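PDB 2HYT: TetR-family transcriptional regulator from Pectobacterium atrosepticum, which probably binds DNA at promoter or operator sites and regulates transcription there, as other members of the TetR family do. Local coordinates for residues A184-L187 and L188-G191; F89-R92 and C93-Y96; E11-R14 and A15-A19. All coordinates share one frame; numbering follows the deposited sequence.

All three contacts are local, made between successive turns of one helix, on three different helices. Contacts 1 and 2 lie in the C-terminal domain, their centres 12 Å apart, on helices 174-190 and 85-98, which pack against each other; Glu186 of contact 1 forms salt bridges with Arg90 and Arg94 of contact 2. Contact 1 is largely buried, leucine-rich and shared with the second subunit, whereas contact 2 mixes a buried sulfur and ring with arginines. Contact 3, about 28 Å from contact 1 by nearest atoms, lies on helix 7-28 at the predicted DNA-binding end, with more exposed residues and hydroxyl-to-backbone bonding.

Contact 1 (A184-L187 and L188-G191)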
loop_
_atom_site.group_PDB
_atom_site.type_symbol
_atom_site.label_atom_id
_atom_site.label_comp_id
_atom_site.label_asym_id
_atom_site.label_seq_id
_atom_site.Cartn_x
_atom_site.Cartn_y
_atom_site.Cartn_z
ATOM N N ALA A 184 11.474 -13.550 -6.381
ATOM C CA ALA A 184 11.533 -12.225 -7.030
ATOM C C ALA A 184 12.174 -11.213 -6.054
ATOM O O ALA A 184 12.991 -10.381 -6.430
ATOM C CB ALA A 184 10.141 -11.790 -7.432
ATOM N N LEU A 185 11.766 -11.290 -4.792
ATOM C CA LEU A 185 12.309 -10.402 -3.759
ATOM C C LEU A 185 13.844 -10.452 -3.730
ATOM O O LEU A 185 14.529 -9.419 -3.602
ATOM C CB LEU A 185 11.736 -10.791 -2.410
ATOM C CG LEU A 185 12.292 -10.061 -1.191
ATOM C CD1 LEU A 185 11.927 -8.567 -1.211
ATOM C CD2 LEU A 185 11.744 -10.747 0.079
ATOM N N GLU A 186 14.384 -11.656 -3.821
ATOM C CA GLU A 186 15.833 -11.835 -3.770
ATOM C C GLU A 186 16.540 -11.050 -4.883
ATOM O O GLU A 186 17.618 -10.512 -4.673
ATOM C CB GLU A 186 16.231 -13.316 -3.814
ATOM C CG GLU A 186 15.751 -14.147 -2.627
ATOM C CD GLU A 186 16.461 -13.875 -1.299
ATOM O OE1 GLU A 186 17.191 -12.861 -1.128
ATOM O OE2 GLU A 186 16.243 -14.710 -0.390
ATOM N N LEU A 187 15.935 -10.966 -6.077
ATOM C CA LEU A 187 16.500 -10.171 -7.159
ATOM C C LEU A 187 16.473 -8.691 -6.843
ATOM O O LEU A 187 17.393 -7.949 -7.168
ATOM C CB LEU A 187 15.717 -10.381 -8.464
ATOM C CG LEU A 187 15.796 -11.766 -9.055
ATOM C CD1 LEU A 187 14.869 -11.719 -10.295
ATOM C CD2 LEU A 187 17.254 -12.146 -9.424
ATOM N N LEU A 188 15.388 -8.224 -6.245
ATOM C CA LEU A 188 15.375 -6.816 -5.835
ATOM C C LEU A 188 16.392 -6.504 -4.752
ATOM O O LEU A 188 17.032 -5.444 -4.745
ATOM C CB LEU A 188 14.022 -6.408 -5.305
ATOM C CG LEU A 188 12.943 -6.019 -6.295
ATOM C CD1 LEU A 188 11.763 -5.571 -5.480
ATOM C CD2 LEU A 188 13.413 -4.923 -7.272
ATOM N N LEU A 189 16.547 -7.405 -3.804
ATOM C CA LEU A 189 17.415 -7.100 -2.663
ATOM C C LEU A 189 18.880 -7.159 -3.036
ATOM O O LEU A 189 19.713 -6.467 -2.458
ATOM C CB LEU A 189 17.142 -8.062 -1.506
ATOM C CG LEU A 189 15.735 -8.002 -0.906
ATOM C CD1 LEU A 189 15.664 -8.922 0.300
ATOM C CD2 LEU A 189 15.316 -6.561 -0.513
ATOM N N ARG A 190 19.239 -7.994 -3.992
ATOM C CA ARG A 190 20.659 -8.208 -4.233
ATOM C C ARG A 190 21.389 -6.951 -4.720
ATOM O O ARG A 190 22.616 -6.801 -4.474
ATOM C CB ARG A 190 20.866 -9.410 -5.149
ATOM C CG ARG A 190 20.563 -9.135 -6.585
ATOM C CD ARG A 190 20.637 -10.448 -7.343
ATOM N NE ARG A 190 20.352 -10.214 -8.760
ATOM C CZ ARG A 190 20.531 -11.118 -9.719
ATOM N NH1 ARG A 190 21.000 -12.328 -9.435
ATOM N NH2 ARG A 190 20.251 -10.803 -10.978
ATOM N N GLY A 191 20.647 -6.025 -5.334
ATOM C CA GLY A 191 21.222 -4.776 -5.839
ATOM C C GLY A 191 21.606 -3.821 -4.729
ATOM O O GLY A 191 22.392 -2.903 -4.929
#
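Leu187 and Arg190 meet because their first torsions send both side chains the same way from successive turns of helix 174-190. Arg190 has CG between its backbone N and carbonyl carbon (chi1 76°) and then runs extended to NE, while CG of Leu187 is anti to its own carbonyl carbon (chi1 -66°). The two chains lie side by side, and methyl CD2 of Leu187 sits over the centre of one face of the guanidinium, 3.4 Å from Arg190 CZ. An arginine suits this place because its flat cationic end accepts a hydrocarbon on its face while its N-H groups remain directed outward in the plane; NE uses its own to reach the carbonyl oxygen of Gly191 of the second subunit.

On another side of the helix Leu185 and Leu189 cross at a slant, with CG of Leu185 3.9 Å from CD1 of Leu189. Branched, wholly apolar side chains fit here, since both also touch helix 85-98: Leu185 rests on Cys93 and Leu97, while Leu189 reaches Phe89. Beneath them the backbone is bonded in the i to i+4 pattern. Leu189 N donates to Leu185 O at 2.9 Å, and Leu188 N to Ala184 O at 3.2 Å. The bond from Arg190 N to Glu186 O, 3.1 Å long, is more bent, with an angle of 138° at the hydrogen.

Glu186 turns its carboxylate to Arg90 and Arg94, one oxygen to each. Leu187 and Leu188 pack on Leu192 of the second subunit. The chemistry thus divides around the helix: leucines supply apolar surface to the neighbouring helix and the dimer partner, Glu186 ties the same two helices by charge, and Arg190 joins a methyl-covered face to a directed bond across the subunit boundary.

Contact 2 (F89-R92 and C93-Y96); sequences FRCR and CRAY. With EDO (1,2-ethanediol), chain B.
Cys93 and Phe89 form a sulfur-aromatic contact one turn apart on helix 85-98, within the helical C-terminal domain, where their side chains are buried among helices 122-141, 150-170 and 174-190. SG of Cys93 lies over one face of the Phe89 ring, displaced toward its rim, 3.9 Å from the centroid and 25° off the ring normal. The nearest ring atom is CE1, at 3.6 Å from SG. Phe89 has CG anti to its backbone N (chi1 160°), which carries the ring along the helix toward the next turn. A small, polarisable thiol can rest on a ring face one turn away.

On another side, Arg90 and Arg94 bring their guanidinium groups together, with Arg90 NH2 3.4 Å from Arg94 NH1 and the planes 77° apart. The closeness of two cations is probably balanced by Glu186 of helix 174-190, their shared counter-charge; Arg90 has a second acidic partner in Glu87. One face of the Arg94 guanidinium also lies over the backbone at Cys91 CA.

Arg92 instead extends from CG to NE and donates through NE to O1 of a bound 1,2-ethanediol, probably from the crystallisation liquor, 2.9 Å away, in the plane of the guanidinium at its edge. NH2 adds a weak bond of 3.3 Å to that same O1. Tyr96 flanks the diol, its CD2 3.5 Å from EDO C2. Arg92 NH2 also bonds to Ser131 OG, and NH1 to Ser79 OG, on other helices.

Regular i to i+4 bonds such as Cys93 N to Phe89 O (2.9 Å) hold the spacing. The arrangement is that of a helix packed among several others in the all-helical TetR C-terminal domain, with a sulfur-aromatic pair facing the core and arginines bridging to its neighbours.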
loop_
_atom_site.group_PDB
_atom_site.type_symbol
_atom_site.label_atom_id
_atom_site.label_comp_id
_atom_site.label_asym_id
_atom_site.label_seq_id
_atom_site.Cartn_x
_atom_site.Cartn_y
_atom_site.Cartn_z
ATOM N N PHE A 89 18.698 -9.602 7.479
ATOM C CA PHE A 89 17.808 -8.689 6.753
ATOM C C PHE A 89 17.015 -9.460 5.697
ATOM O O PHE A 89 15.802 -9.282 5.601
ATOM C CB PHE A 89 18.654 -7.561 6.122
ATOM C CG PHE A 89 17.966 -6.848 4.993
ATOM C CD1 PHE A 89 17.039 -5.903 5.248
ATOM C CD2 PHE A 89 18.289 -7.123 3.671
ATOM C CE1 PHE A 89 16.416 -5.219 4.206
ATOM C CE2 PHE A 89 17.688 -6.448 2.638
ATOM C CZ PHE A 89 16.726 -5.485 2.911
ATOM N N ARG A 90 17.679 -10.322 4.931
ATOM C CA ARG A 90 16.968 -11.182 3.931
ATOM C C ARG A 90 15.944 -12.038 4.645
ATOM O O ARG A 90 14.819 -12.188 4.176
ATOM C CB ARG A 90 17.939 -12.079 3.171
ATOM C CG ARG A 90 18.840 -11.298 2.206
ATOM C CD ARG A 90 19.840 -12.219 1.460
ATOM N NE ARG A 90 19.217 -13.405 0.901
ATOM C CZ ARG A 90 19.824 -14.562 0.662
ATOM N NH1 ARG A 90 21.118 -14.720 0.907
ATOM N NH2 ARG A 90 19.121 -15.576 0.170
ATOM N N CYS A 91 16.336 -12.628 5.767
ATOM C CA CYS A 91 15.445 -13.505 6.509
ATOM C C CYS A 91 14.223 -12.765 7.038
ATOM O O CYS A 91 13.138 -13.293 6.986
ATOM C CB CYS A 91 16.203 -14.142 7.654
ATOM S SG CYS A 91 15.261 -15.340 8.529
ATOM N N ARG A 92 14.433 -11.543 7.524
ATOM C CA ARG A 92 13.350 -10.709 8.020
ATOM C C ARG A 92 12.369 -10.357 6.880
ATOM O O ARG A 92 11.123 -10.449 7.031
ATOM C CB ARG A 92 13.917 -9.449 8.619
ATOM C CG ARG A 92 12.896 -8.476 9.084
ATOM C CD ARG A 92 13.532 -7.423 9.940
ATOM N NE ARG A 92 12.701 -6.227 10.004
ATOM C CZ ARG A 92 12.924 -5.217 10.826
ATOM N NH1 ARG A 92 13.932 -5.245 11.688
ATOM N NH2 ARG A 92 12.100 -4.167 10.780
ATOM N N CYS A 93 12.931 -9.944 5.748
ATOM C CA CYS A 93 12.099 -9.642 4.590
ATOM C C CYS A 93 11.302 -10.874 4.123
ATOM O O CYS A 93 10.075 -10.779 3.872
ATOM C CB CYS A 93 12.908 -9.056 3.439
ATOM S SG CYS A 93 13.635 -7.441 3.750
ATOM N N ARG A 94 11.959 -12.026 4.025
ATOM C CA ARG A 94 11.247 -13.252 3.635
ATOM C C ARG A 94 10.162 -13.623 4.650
ATOM O O ARG A 94 9.083 -14.081 4.291
ATOM C CB ARG A 94 12.215 -14.400 3.504
ATOM C CG ARG A 94 13.113 -14.293 2.295
ATOM C CD ARG A 94 13.851 -15.624 2.027
ATOM N NE ARG A 94 14.644 -16.074 3.180
ATOM C CZ ARG A 94 15.954 -15.866 3.344
ATOM N NH1 ARG A 94 16.675 -15.212 2.445
ATOM N NH2 ARG A 94 16.544 -16.332 4.433
ATOM N N ALA A 95 10.472 -13.440 5.932
ATOM C CA ALA A 95 9.532 -13.780 7.005
ATOM C C ALA A 95 8.229 -12.970 6.920
ATOM O O ALA A 95 7.124 -13.490 7.151
ATOM C CB ALA A 95 10.205 -13.607 8.358
ATOM N N TYR A 96 8.337 -11.711 6.498
ATOM C CA TYR A 96 7.178 -10.882 6.268
ATOM C C TYR A 96 6.234 -11.505 5.225
ATOM O O TYR A 96 4.990 -11.525 5.390
ATOM C CB TYR A 96 7.604 -9.476 5.853
ATOM C CG TYR A 96 6.465 -8.526 5.812
ATOM C CD1 TYR A 96 5.641 -8.460 4.674
ATOM C CD2 TYR A 96 6.176 -7.682 6.884
ATOM C CE1 TYR A 96 4.552 -7.578 4.648
ATOM C CE2 TYR A 96 5.103 -6.801 6.839
ATOM C CZ TYR A 96 4.289 -6.769 5.706
ATOM O OH TYR A 96 3.206 -5.918 5.563
HETATM C C1 EDO B . 9.611 -6.258 7.350
HETATM O O1 EDO B . 10.230 -5.867 8.596
HETATM C C2 EDO B . 8.606 -5.169 6.960
HETATM O O2 EDO B . 9.288 -3.950 6.554
#

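Contact 3 (E11-R14 and A15-A19)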
loop_
_atom_site.group_PDB
_atom_site.type_symbol
_atom_site.label_atom_id
_atom_site.label_comp_id
_atom_site.label_asym_id
_atom_site.label_seq_id
_atom_site.Cartn_x
_atom_site.Cartn_y
_atom_site.Cartn_z
ATOM N N GLU A 11 -8.866 -1.425 31.028
ATOM C CA GLU A 11 -7.850 -1.869 30.104
ATOM C C GLU A 11 -7.721 -3.382 30.146
ATOM O O GLU A 11 -7.582 -3.997 29.094
ATOM C CB GLU A 11 -6.503 -1.197 30.391
ATOM C CG GLU A 11 -6.455 0.258 29.970
ATOM C CD GLU A 11 -5.210 0.989 30.502
ATOM O OE1 GLU A 11 -4.579 0.486 31.482
ATOM O OE2 GLU A 11 -4.883 2.072 29.929
ATOM N N GLU A 12 -7.804 -3.977 31.339
ATOM C CA GLU A 12 -7.749 -5.436 31.476
ATOM C C GLU A 12 -8.913 -6.074 30.740
ATOM O O GLU A 12 -8.732 -7.026 29.976
ATOM C CB GLU A 12 -7.782 -5.892 32.949
ATOM C CG GLU A 12 -7.815 -7.442 33.113
ATOM C CD GLU A 12 -8.316 -7.961 34.489
ATOM O OE1 GLU A 12 -8.700 -7.143 35.364
ATOM O OE2 GLU A 12 -8.299 -9.214 34.679
ATOM N N THR A 13 -10.108 -5.552 30.958
ATOM C CA THR A 13 -11.292 -6.114 30.291
ATOM C C THR A 13 -11.185 -5.968 28.769
ATOM O O THR A 13 -11.437 -6.948 28.044
ATOM C CB THR A 13 -12.573 -5.478 30.821
ATOM O OG1 THR A 13 -12.685 -5.699 32.242
ATOM C CG2 THR A 13 -13.814 -6.025 30.125
ATOM N N ARG A 14 -10.769 -4.797 28.292
ATOM C CA ARG A 14 -10.582 -4.587 26.835
ATOM C C ARG A 14 -9.668 -5.658 26.243
ATOM O O ARG A 14 -9.927 -6.267 25.191
ATOM C CB ARG A 14 -9.949 -3.208 26.608
ATOM C CG ARG A 14 -9.828 -2.824 25.162
ATOM C CD ARG A 14 -9.032 -1.537 24.930
ATOM N NE ARG A 14 -8.911 -1.234 23.511
ATOM C CZ ARG A 14 -9.845 -0.596 22.817
ATOM N NH1 ARG A 14 -10.958 -0.232 23.429
ATOM N NH2 ARG A 14 -9.678 -0.380 21.501
ATOM N N ALA A 15 -8.541 -5.878 26.926
ATOM C CA ALA A 15 -7.570 -6.897 26.468
ATOM C C ALA A 15 -8.159 -8.315 26.400
ATOM O O ALA A 15 -7.873 -9.086 25.433
ATOM C CB ALA A 15 -6.309 -6.844 27.402
ATOM N N THR A 16 -8.974 -8.695 27.398
ATOM C CA THR A 16 -9.643 -10.009 27.368
ATOM C C THR A 16 -10.627 -10.090 26.201
ATOM O O THR A 16 -10.712 -11.094 25.527
ATOM C CB THR A 16 -10.316 -10.389 28.718
ATOM O OG1 THR A 16 -11.602 -9.758 28.806
ATOM C CG2 THR A 16 -9.396 -9.983 29.909
ATOM N N LEU A 17 -11.360 -8.993 25.963
ATOM C CA LEU A 17 -12.345 -9.009 24.872
ATOM C C LEU A 17 -11.662 -9.110 23.517
ATOM O O LEU A 17 -12.103 -9.795 22.632
ATOM C CB LEU A 17 -13.234 -7.785 24.922
ATOM C CG LEU A 17 -14.140 -7.706 26.125
ATOM C CD1 LEU A 17 -14.719 -6.269 26.218
ATOM C CD2 LEU A 17 -15.232 -8.759 26.066
ATOM N N LEU A 18 -10.526 -8.443 23.399
ATOM C CA LEU A 18 -9.772 -8.452 22.165
ATOM C C LEU A 18 -9.218 -9.850 21.879
ATOM O O LEU A 18 -9.299 -10.342 20.758
ATOM C CB LEU A 18 -8.642 -7.399 22.225
ATOM C CG LEU A 18 -8.141 -6.914 20.873
ATOM C CD1 LEU A 18 -9.255 -6.058 20.265
ATOM C CD2 LEU A 18 -6.774 -6.110 21.010
ATOM N N ALA A 19 -8.696 -10.519 22.905
ATOM C CA ALA A 19 -8.135 -11.838 22.753
ATOM C C ALA A 19 -9.238 -12.808 22.354
ATOM O O ALA A 19 -9.066 -13.664 21.468
ATOM C CB ALA A 19 -7.436 -12.300 24.082
#
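Hydrogen bonds dominate the contact between Thr13 and Thr16, whose backbone and hydroxyl groups meet on helix 7-28. The hydroxyl OG1 of Thr16 donates to Thr13 O at 2.9 Å, in the carbonyl plane and on a lone pair, with a C=O...donor angle of 128°. Thr16 holds OG1 between its backbone N and carbonyl carbon (chi1 82°), which folds the hydroxyl back toward the preceding turn. Leu17 N donates to that same carbonyl oxygen at 2.9 Å, almost in line with C=O, so two donors grip one acceptor from different directions. Threonine suits this more exposed side of the helix because its hydroxyl can be satisfied by the helix's own backbone.

The other main-chain bonds follow the same i to i+4 pattern, from Ala15 N to Glu11 O through to Leu18 N, which donates to Arg14 O at 2.9 Å. Ala15, with only a methyl, packs its CB near the carbonyl oxygens of the turn before, as suits a small residue on an exposed helical surface.

Apolar contact is slight. Thr13 and Leu17 lie side by side and point the same way, with CG2 of Thr13 4.0 Å from CD1 of Leu17. Thr13 has CG2 anti to its backbone N, which turns the methyl to Leu17, while its hydroxyl bonds to Glu9 O one turn earlier. Partly exposed Thr13 thus divides its two branches between an apolar neighbour and a backbone oxygen, whereas Leu17 is buried and offers hydrocarbon alone.

Arg14 gives NH1 to His52 O, at helix 48-53, which falls within the predicted helix-turn-helix. Leu17 touches His52 on that helix, and Leu18, buried, faces helices 48-53 and 56-81, so helix 7-28 rests against both.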